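Local atomic coordinates of beta-glucuronidase (Dictyoglomus thermophilum, PDB entry 6XXW), a protein that probably hydrolyses beta-D-glucuronides as a glycoside hydrolase of family 2, with a sugar-binding domain set beside a TIM-barrel domain. Residues L145-L150 / E380-G385; T112-G117 / M395-A400. All coordinates share one frame; numbering follows the deposited sequence.

Contact 1: L145-L150 / E380-G385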
ATOM      1  N   LEU A 145       3.487 -32.865 -12.626  1.00 21.35           N
ATOM      2  CA  LEU A 145       4.190 -32.641 -13.884  1.00 24.02           C
ATOM      3  C   LEU A 145       5.230 -33.731 -14.133  1.00 24.74           C
ATOM      4  O   LEU A 145       5.744 -34.359 -13.199  1.00 20.84           O
ATOM      5  CB  LEU A 145       4.869 -31.270 -13.877  1.00 24.98           C
ATOM      6  CG  LEU A 145       3.935 -30.070 -13.707  1.00 24.79           C
ATOM      7  CD1 LEU A 145       4.707 -28.836 -13.246  1.00 30.27           C
ATOM      8  CD2 LEU A 145       3.201 -29.807 -15.007  1.00 26.54           C
ATOM      9  N   THR A 146       5.532 -33.956 -15.417  1.00 23.31           N
ATOM     10  CA  THR A 146       6.604 -34.843 -15.847  1.00 18.86           C
ATOM     11  C   THR A 146       7.375 -34.169 -16.975  1.00 21.20           C
ATOM     12  O   THR A 146       6.970 -33.124 -17.496  1.00 20.38           O
ATOM     13  CB  THR A 146       6.082 -36.199 -16.341  1.00 26.44           C
ATOM     14  OG1 THR A 146       5.462 -36.019 -17.619  1.00 23.06           O
ATOM     15  CG2 THR A 146       5.081 -36.803 -15.362  1.00 22.03           C
ATOM     16  N   TRP A 147       8.484 -34.787 -17.390  1.00 20.94           N
ATOM     17  CA  TRP A 147       9.234 -34.189 -18.485  1.00 20.11           C
ATOM     18  C   TRP A 147       8.620 -34.442 -19.853  1.00 21.29           C
ATOM     19  O   TRP A 147       9.113 -33.879 -20.836  1.00 24.98           O
ATOM     20  CB  TRP A 147      10.695 -34.674 -18.476  1.00 26.07           C
ATOM     21  CG  TRP A 147      11.514 -33.855 -17.535  1.00 20.81           C
ATOM     22  CD1 TRP A 147      11.950 -34.226 -16.297  1.00 26.17           C
ATOM     23  CD2 TRP A 147      11.958 -32.507 -17.731  1.00 23.37           C
ATOM     24  NE1 TRP A 147      12.650 -33.199 -15.714  1.00 30.80           N
ATOM     25  CE2 TRP A 147      12.666 -32.130 -16.572  1.00 25.65           C
ATOM     26  CE3 TRP A 147      11.838 -31.589 -18.779  1.00 24.42           C
ATOM     27  CZ2 TRP A 147      13.251 -30.874 -16.430  1.00 29.34           C
ATOM     28  CZ3 TRP A 147      12.414 -30.336 -18.636  1.00 24.83           C
ATOM     29  CH2 TRP A 147      13.113 -29.992 -17.469  1.00 28.50           C
ATOM     30  N   ASP A 148       7.564 -35.251 -19.970  1.00 19.08           N
ATOM     31  CA  ASP A 148       6.937 -35.423 -21.278  1.00 24.77           C
ATOM     32  C   ASP A 148       5.521 -34.856 -21.344  1.00 24.97           C
ATOM     33  O   ASP A 148       4.768 -35.204 -22.252  1.00 26.94           O
ATOM     34  CB  ASP A 148       6.932 -36.887 -21.716  1.00 26.63           C
ATOM     35  CG  ASP A 148       6.469 -37.816 -20.642  1.00 36.68           C
ATOM     36  OD1 ASP A 148       5.673 -37.389 -19.781  1.00 42.09           O
ATOM     37  OD2 ASP A 148       6.915 -38.983 -20.659  1.00 44.84           O
ATOM     38  N   VAL A 149       5.149 -33.989 -20.416  1.00 24.64           N
ATOM     39  CA  VAL A 149       3.969 -33.148 -20.586  1.00 24.19           C
ATOM     40  C   VAL A 149       4.471 -31.719 -20.733  1.00 21.06           C
ATOM     41  O   VAL A 149       5.581 -31.385 -20.312  1.00 19.67           O
ATOM     42  CB  VAL A 149       2.966 -33.275 -19.418  1.00 28.11           C
ATOM     43  CG1 VAL A 149       3.423 -32.435 -18.233  1.00 19.34           C
ATOM     44  CG2 VAL A 149       1.541 -32.878 -19.863  1.00 23.53           C
ATOM     45  N   LEU A 150       3.648 -30.867 -21.352  1.00 18.97           N
ATOM     46  CA  LEU A 150       3.967 -29.455 -21.518  1.00 18.16           C
ATOM     47  C   LEU A 150       2.947 -28.612 -20.763  1.00 22.59           C
ATOM     48  O   LEU A 150       1.738 -28.760 -20.990  1.00 20.58           O
ATOM     49  CB  LEU A 150       3.975 -29.040 -22.997  1.00 17.82           C
ATOM     50  CG  LEU A 150       5.073 -29.672 -23.864  1.00 19.86           C
ATOM     51  CD1 LEU A 150       4.812 -29.375 -25.323  1.00 19.10           C
ATOM     52  CD2 LEU A 150       6.459 -29.160 -23.458  1.00 16.99           C
ATOM     53  N   GLU A 380      18.251 -37.180 -23.098  1.00 28.09           N
ATOM     54  CA  GLU A 380      17.606 -38.326 -22.480  1.00 25.22           C
ATOM     55  C   GLU A 380      17.392 -38.041 -21.001  1.00 20.97           C
ATOM     56  O   GLU A 380      18.295 -37.568 -20.314  1.00 33.06           O
ATOM     57  CB  GLU A 380      18.470 -39.576 -22.669  1.00 29.53           C
ATOM     58  CG  GLU A 380      18.540 -40.062 -24.104  1.00 28.88           C
ATOM     59  CD  GLU A 380      19.526 -39.250 -24.939  1.00 32.65           C
ATOM     60  OE1 GLU A 380      20.327 -38.490 -24.349  1.00 31.87           O
ATOM     61  OE2 GLU A 380      19.510 -39.380 -26.180  1.00 34.26           O
ATOM     62  N   GLY A 381      16.182 -38.302 -20.519  1.00 28.23           N
ATOM     63  CA  GLY A 381      15.828 -38.013 -19.154  1.00 33.20           C
ATOM     64  C   GLY A 381      14.980 -36.770 -18.993  1.00 43.09           C
ATOM     65  O   GLY A 381      14.197 -36.682 -18.038  1.00 36.71           O
ATOM     66  N   ARG A 382      15.106 -35.812 -19.913  1.00 29.97           N
ATOM     67  CA  ARG A 382      14.273 -34.617 -19.848  1.00 28.21           C
ATOM     68  C   ARG A 382      13.447 -34.467 -21.119  1.00 25.24           C
ATOM     69  O   ARG A 382      12.560 -35.286 -21.381  1.00 28.96           O
ATOM     70  CB  ARG A 382      15.156 -33.398 -19.573  1.00 29.28           C
ATOM     71  CG  ARG A 382      15.747 -33.462 -18.169  1.00 25.01           C
ATOM     72  CD  ARG A 382      16.582 -32.257 -17.807  1.00 30.61           C
ATOM     73  NE  ARG A 382      17.029 -32.327 -16.418  1.00 36.59           N
ATOM     74  CZ  ARG A 382      18.232 -31.952 -15.990  1.00 39.92           C
ATOM     75  NH1 ARG A 382      19.129 -31.471 -16.847  1.00 36.35           N
ATOM     76  NH2 ARG A 382      18.537 -32.055 -14.703  1.00 40.45           N
ATOM     77  N   VAL A 383      13.713 -33.438 -21.917  1.00 18.33           N
ATOM     78  CA  VAL A 383      12.968 -33.217 -23.155  1.00 22.28           C
ATOM     79  C   VAL A 383      13.508 -34.168 -24.222  1.00 23.82           C
ATOM     80  O   VAL A 383      14.644 -34.016 -24.684  1.00 22.41           O
ATOM     81  CB  VAL A 383      13.060 -31.759 -23.612  1.00 19.81           C
ATOM     82  CG1 VAL A 383      12.361 -31.575 -24.948  1.00 21.87           C
ATOM     83  CG2 VAL A 383      12.469 -30.827 -22.539  1.00 18.92           C
ATOM     84  N   ASP A 384      12.688 -35.136 -24.625  1.00 19.94           N
ATOM     85  CA  ASP A 384      13.121 -36.213 -25.516  1.00 22.38           C
ATOM     86  C   ASP A 384      12.030 -36.488 -26.552  1.00 24.12           C
ATOM     87  O   ASP A 384      11.137 -35.667 -26.789  1.00 23.87           O
ATOM     88  CB  ASP A 384      13.477 -37.464 -24.698  1.00 23.08           C
ATOM     89  CG  ASP A 384      12.286 -38.033 -23.931  1.00 27.69           C
ATOM     90  OD1 ASP A 384      11.144 -37.534 -24.084  1.00 22.65           O
ATOM     91  OD2 ASP A 384      12.498 -38.992 -23.167  1.00 27.37           O
ATOM     92  N   GLY A 385      12.086 -37.680 -27.158  1.00 24.92           N
ATOM     93  CA  GLY A 385      11.110 -38.051 -28.176  1.00 22.91           C
ATOM     94  C   GLY A 385       9.677 -38.113 -27.667  1.00 24.70           C
ATOM     95  O   GLY A 385       8.733 -37.813 -28.411  1.00 22.11           O
TER

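Contact 2: T112-G117 / M395-A400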
ATOM      1  N   THR A 112     -13.286 -40.895 -21.453  1.00 24.40           N
ATOM      2  CA  THR A 112     -12.108 -40.381 -22.135  1.00 21.91           C
ATOM      3  C   THR A 112     -11.044 -40.021 -21.107  1.00 24.68           C
ATOM      4  O   THR A 112     -11.317 -39.875 -19.910  1.00 22.39           O
ATOM      5  CB  THR A 112     -12.420 -39.157 -23.012  1.00 31.06           C
ATOM      6  OG1 THR A 112     -11.275 -38.850 -23.814  1.00 33.80           O
ATOM      7  CG2 THR A 112     -12.762 -37.962 -22.165  1.00 25.40           C
ATOM      8  N   LYS A 113      -9.822 -39.906 -21.609  1.00 24.56           N
ATOM      9  CA  LYS A 113      -8.653 -39.484 -20.862  1.00 22.98           C
ATOM     10  C   LYS A 113      -7.988 -38.381 -21.665  1.00 29.25           C
ATOM     11  O   LYS A 113      -8.142 -38.313 -22.890  1.00 24.52           O
ATOM     12  CB  LYS A 113      -7.674 -40.647 -20.647  1.00 27.46           C
ATOM     13  N   HIS A 114      -7.257 -37.506 -20.981  1.00 20.93           N
ATOM     14  CA  HIS A 114      -6.628 -36.424 -21.712  1.00 20.65           C
ATOM     15  C   HIS A 114      -5.355 -35.977 -21.016  1.00 25.66           C
ATOM     16  O   HIS A 114      -5.262 -35.964 -19.783  1.00 21.52           O
ATOM     17  CB  HIS A 114      -7.566 -35.234 -21.873  1.00 23.25           C
ATOM     18  CG  HIS A 114      -7.024 -34.168 -22.764  1.00 19.49           C
ATOM     19  ND1 HIS A 114      -6.446 -33.014 -22.275  1.00 20.34           N
ATOM     20  CD2 HIS A 114      -6.959 -34.082 -24.114  1.00 22.24           C
ATOM     21  CE1 HIS A 114      -6.068 -32.255 -23.289  1.00 24.66           C
ATOM     22  NE2 HIS A 114      -6.360 -32.884 -24.416  1.00 24.98           N
ATOM     23  N   LYS A 115      -4.389 -35.582 -21.837  1.00 18.01           N
ATOM     24  CA  LYS A 115      -3.077 -35.146 -21.385  1.00 17.55           C
ATOM     25  C   LYS A 115      -2.847 -33.746 -21.920  1.00 18.88           C
ATOM     26  O   LYS A 115      -2.893 -33.527 -23.138  1.00 19.25           O
ATOM     27  CB  LYS A 115      -1.987 -36.092 -21.882  1.00 22.77           C
ATOM     28  CG  LYS A 115      -0.575 -35.598 -21.642  1.00 24.16           C
ATOM     29  CD  LYS A 115       0.416 -36.658 -22.094  1.00 25.18           C
ATOM     30  CE  LYS A 115       1.824 -36.141 -21.995  1.00 28.96           C
ATOM     31  NZ  LYS A 115       2.781 -37.202 -22.400  1.00 25.04           N
ATOM     32  N   GLY A 116      -2.568 -32.815 -21.021  1.00 19.19           N
ATOM     33  CA  GLY A 116      -2.372 -31.429 -21.396  1.00 20.97           C
ATOM     34  C   GLY A 116      -3.447 -30.564 -20.770  1.00 21.14           C
ATOM     35  O   GLY A 116      -4.641 -30.792 -20.985  1.00 21.12           O
ATOM     36  N   GLY A 117      -3.042 -29.550 -20.017  1.00 19.35           N
ATOM     37  CA  GLY A 117      -3.987 -28.788 -19.232  1.00 19.17           C
ATOM     38  C   GLY A 117      -4.625 -27.576 -19.877  1.00 20.68           C
ATOM     39  O   GLY A 117      -5.320 -26.843 -19.166  1.00 18.46           O
ATOM     40  N   MET A 395       0.173 -29.223 -31.106  1.00 18.70           N
ATOM     41  CA  MET A 395       0.002 -28.344 -32.266  1.00 19.11           C
ATOM     42  C   MET A 395      -1.185 -28.780 -33.118  1.00 18.37           C
ATOM     43  O   MET A 395      -1.929 -27.937 -33.638  1.00 17.91           O
ATOM     44  CB  MET A 395       1.277 -28.311 -33.126  1.00 15.13           C
ATOM     45  CG  MET A 395       2.561 -27.896 -32.413  1.00 17.98           C
ATOM     46  SD  MET A 395       2.382 -26.376 -31.432  1.00 21.76           S
ATOM     47  CE  MET A 395       1.841 -25.199 -32.668  1.00 17.29           C
ATOM     48  N   ARG A 396      -1.380 -30.092 -33.281  1.00 21.60           N
ATOM     49  CA  ARG A 396      -2.533 -30.559 -34.047  1.00 22.13           C
ATOM     50  C   ARG A 396      -3.839 -30.189 -33.353  1.00 17.95           C
ATOM     51  O   ARG A 396      -4.770 -29.703 -34.001  1.00 18.69           O
ATOM     52  CB  ARG A 396      -2.444 -32.069 -34.276  1.00 24.71           C
ATOM     53  CG  ARG A 396      -1.199 -32.482 -35.041  1.00 29.52           C
ATOM     54  CD  ARG A 396      -1.047 -34.004 -35.156  1.00 39.80           C
ATOM     55  NE  ARG A 396       0.290 -34.403 -35.608  1.00 35.01           N
ATOM     56  CZ  ARG A 396       1.055 -35.297 -34.986  1.00 38.85           C
ATOM     57  NH1 ARG A 396       0.628 -35.872 -33.871  1.00 35.90           N
ATOM     58  NH2 ARG A 396       2.253 -35.612 -35.468  1.00 36.72           N
ATOM     59  N   GLU A 397      -3.920 -30.389 -32.032  1.00 20.11           N
ATOM     60  CA  GLU A 397      -5.140 -30.052 -31.294  1.00 22.65           C
ATOM     61  C   GLU A 397      -5.402 -28.550 -31.310  1.00 22.44           C
ATOM     62  O   GLU A 397      -6.560 -28.100 -31.357  1.00 19.30           O
ATOM     63  CB  GLU A 397      -5.033 -30.523 -29.842  1.00 21.02           C
ATOM     64  CG  GLU A 397      -4.992 -32.033 -29.625  1.00 27.06           C
ATOM     65  CD  GLU A 397      -4.928 -32.413 -28.143  1.00 39.56           C
ATOM     66  OE1 GLU A 397      -5.540 -31.713 -27.306  1.00 35.33           O
ATOM     67  OE2 GLU A 397      -4.272 -33.422 -27.812  1.00 41.93           O
ATOM     68  N   LEU A 398      -4.338 -27.762 -31.228  1.00 19.42           N
ATOM     69  CA  LEU A 398      -4.480 -26.315 -31.120  1.00 18.27           C
ATOM     70  C   LEU A 398      -4.954 -25.716 -32.436  1.00 19.31           C
ATOM     71  O   LEU A 398      -5.888 -24.911 -32.467  1.00 19.14           O
ATOM     72  CB  LEU A 398      -3.143 -25.712 -30.694  1.00 20.15           C
ATOM     73  CG  LEU A 398      -2.988 -24.196 -30.733  1.00 20.20           C
ATOM     74  CD1 LEU A 398      -3.998 -23.520 -29.812  1.00 18.96           C
ATOM     75  CD2 LEU A 398      -1.558 -23.818 -30.354  1.00 18.10           C
ATOM     76  N   ILE A 399      -4.327 -26.113 -33.540  1.00 18.39           N
ATOM     77  CA  ILE A 399      -4.754 -25.614 -34.838  1.00 21.66           C
ATOM     78  C   ILE A 399      -6.158 -26.109 -35.168  1.00 20.27           C
ATOM     79  O   ILE A 399      -6.977 -25.363 -35.716  1.00 20.14           O
ATOM     80  CB  ILE A 399      -3.711 -26.004 -35.904  1.00 20.65           C
ATOM     81  CG1 ILE A 399      -2.401 -25.254 -35.610  1.00 25.25           C
ATOM     82  CG2 ILE A 399      -4.230 -25.716 -37.309  1.00 23.42           C
ATOM     83  CD1 ILE A 399      -1.231 -25.666 -36.474  1.00 32.17           C
ATOM     84  N   ALA A 400      -6.477 -27.364 -34.822  1.00 23.05           N
ATOM     85  CA  ALA A 400      -7.829 -27.859 -35.075  1.00 18.72           C
ATOM     86  C   ALA A 400      -8.864 -27.040 -34.311  1.00 20.17           C
ATOM     87  O   ALA A 400      -9.976 -26.804 -34.806  1.00 19.60           O
ATOM     88  CB  ALA A 400      -7.935 -29.344 -34.705  1.00 22.24           C
TER
HETATM   89  O   HOH W   1      -3.129 -34.494 -25.903  1.00 31.39           O

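Contact 1: L145-L150 / E380-G385
W147 lays its indole flat against the backbone and the aliphatic chain of R382, a CH-pi and apolar contact between the loop that joins strands 134-142 and 153-157 and the loop leading into helix 385-402. R382 CG stands over the five-membered part of the W147 ring, 3.9 Å from its centroid and 16° off the normal. With CG anti to its own carbonyl carbon (chi1 -68°) and the chain extended as far as NE, the arginine runs alongside the indole, CD reaching W147 CZ2 at 3.9 Å. Its guanidinium plane is turned 48° from the ring; NH1 is hydrogen-bonded to the carbonyl O of K376 and NH2 forms a salt bridge to E375. The methylenes thus face the indole, while both terminal nitrogens are bound by residues just before 380-385. At the root of the tryptophan, CB comes within 3.5 Å of R382 O. Further along, V383 CG2 meets the six-membered ring obliquely, 3.9 Å from W147 CE3. Both loops belong to the family 2 architecture, 145-150 within the sugar-binding domain and 380-385 within the TIM-barrel domain, so the indole bridges the two. T146 to V149 form a type I beta turn that presents W147 toward the barrel loop; inside it T146 OG1 donates to D148 OD1 at 2.6 Å, from the anti side and well out of the carboxylate plane. W147 NE1 is bonded to E154, and W147 O accepts from T387 OG1 in the first turn of helix 385-402. D384 is the N-cap of that helix, its OD1 taking the N-H of T387 and its OD2 paired with K386.

Contact 2: T112-G117 / M395-A400
The imidazole of H114 is stacked with the ring of F121 and meets E397 at its edge, where NE2 donates to OE1 over 3.2 Å. This His-carboxylate bond is nearly straight (174° at the hydrogen), and OE1 lies in the ring plane. The carboxylate receives it on the syn side of OE1, slightly out of its own plane, and the two flat groups are turned 62° apart. Elsewhere on the ring's rim, also in its plane, ND1 lies 3.1 Å from G116 O. H114 has CG anti to the backbone N (chi1 -173°), which carries the ring off strand 109-115 toward the helix; E397, extended beyond CG, reaches back from helix 385-402, and the two side chains approach from opposing sides, running antiparallel where they meet. The strand, paired with 101-106 in the antiparallel sheet of the sugar-binding domain, is thereby tied to a helix of the TIM-barrel domain through one side chain from each. The other carboxylate oxygen, E397 OE2, takes a 2.5 Å hydrogen bond from a water that also donates to K115 O at 2.9 Å. Direct and water-mediated bonds thus use both oxygens, which should help hold the carboxylate's rotation. The side chain of E397 also touches L119, whereas the buried L398 and I399 pack on W411 of barrel strand 408-415.

How the contacts relate
Contacts 1 and 2 join the same two domains, sugar-binding to TIM-barrel, at points along one element: helix 385-402 starts at the end of 380-385 and carries 395-400 further down. Their centres are about 17 Å apart. On the sugar-binding side the segments touch directly. K115 NZ, from the strand of contact 2, lies 2.8 Å from D148 O of the contact 1 turn, and V149 CG2 rests against K115 CG at 3.9 Å. The two seams differ in chemistry: contact 1 buries 224 Å² through a ring and methylenes, contact 2 just 64 Å² through one bond and a water.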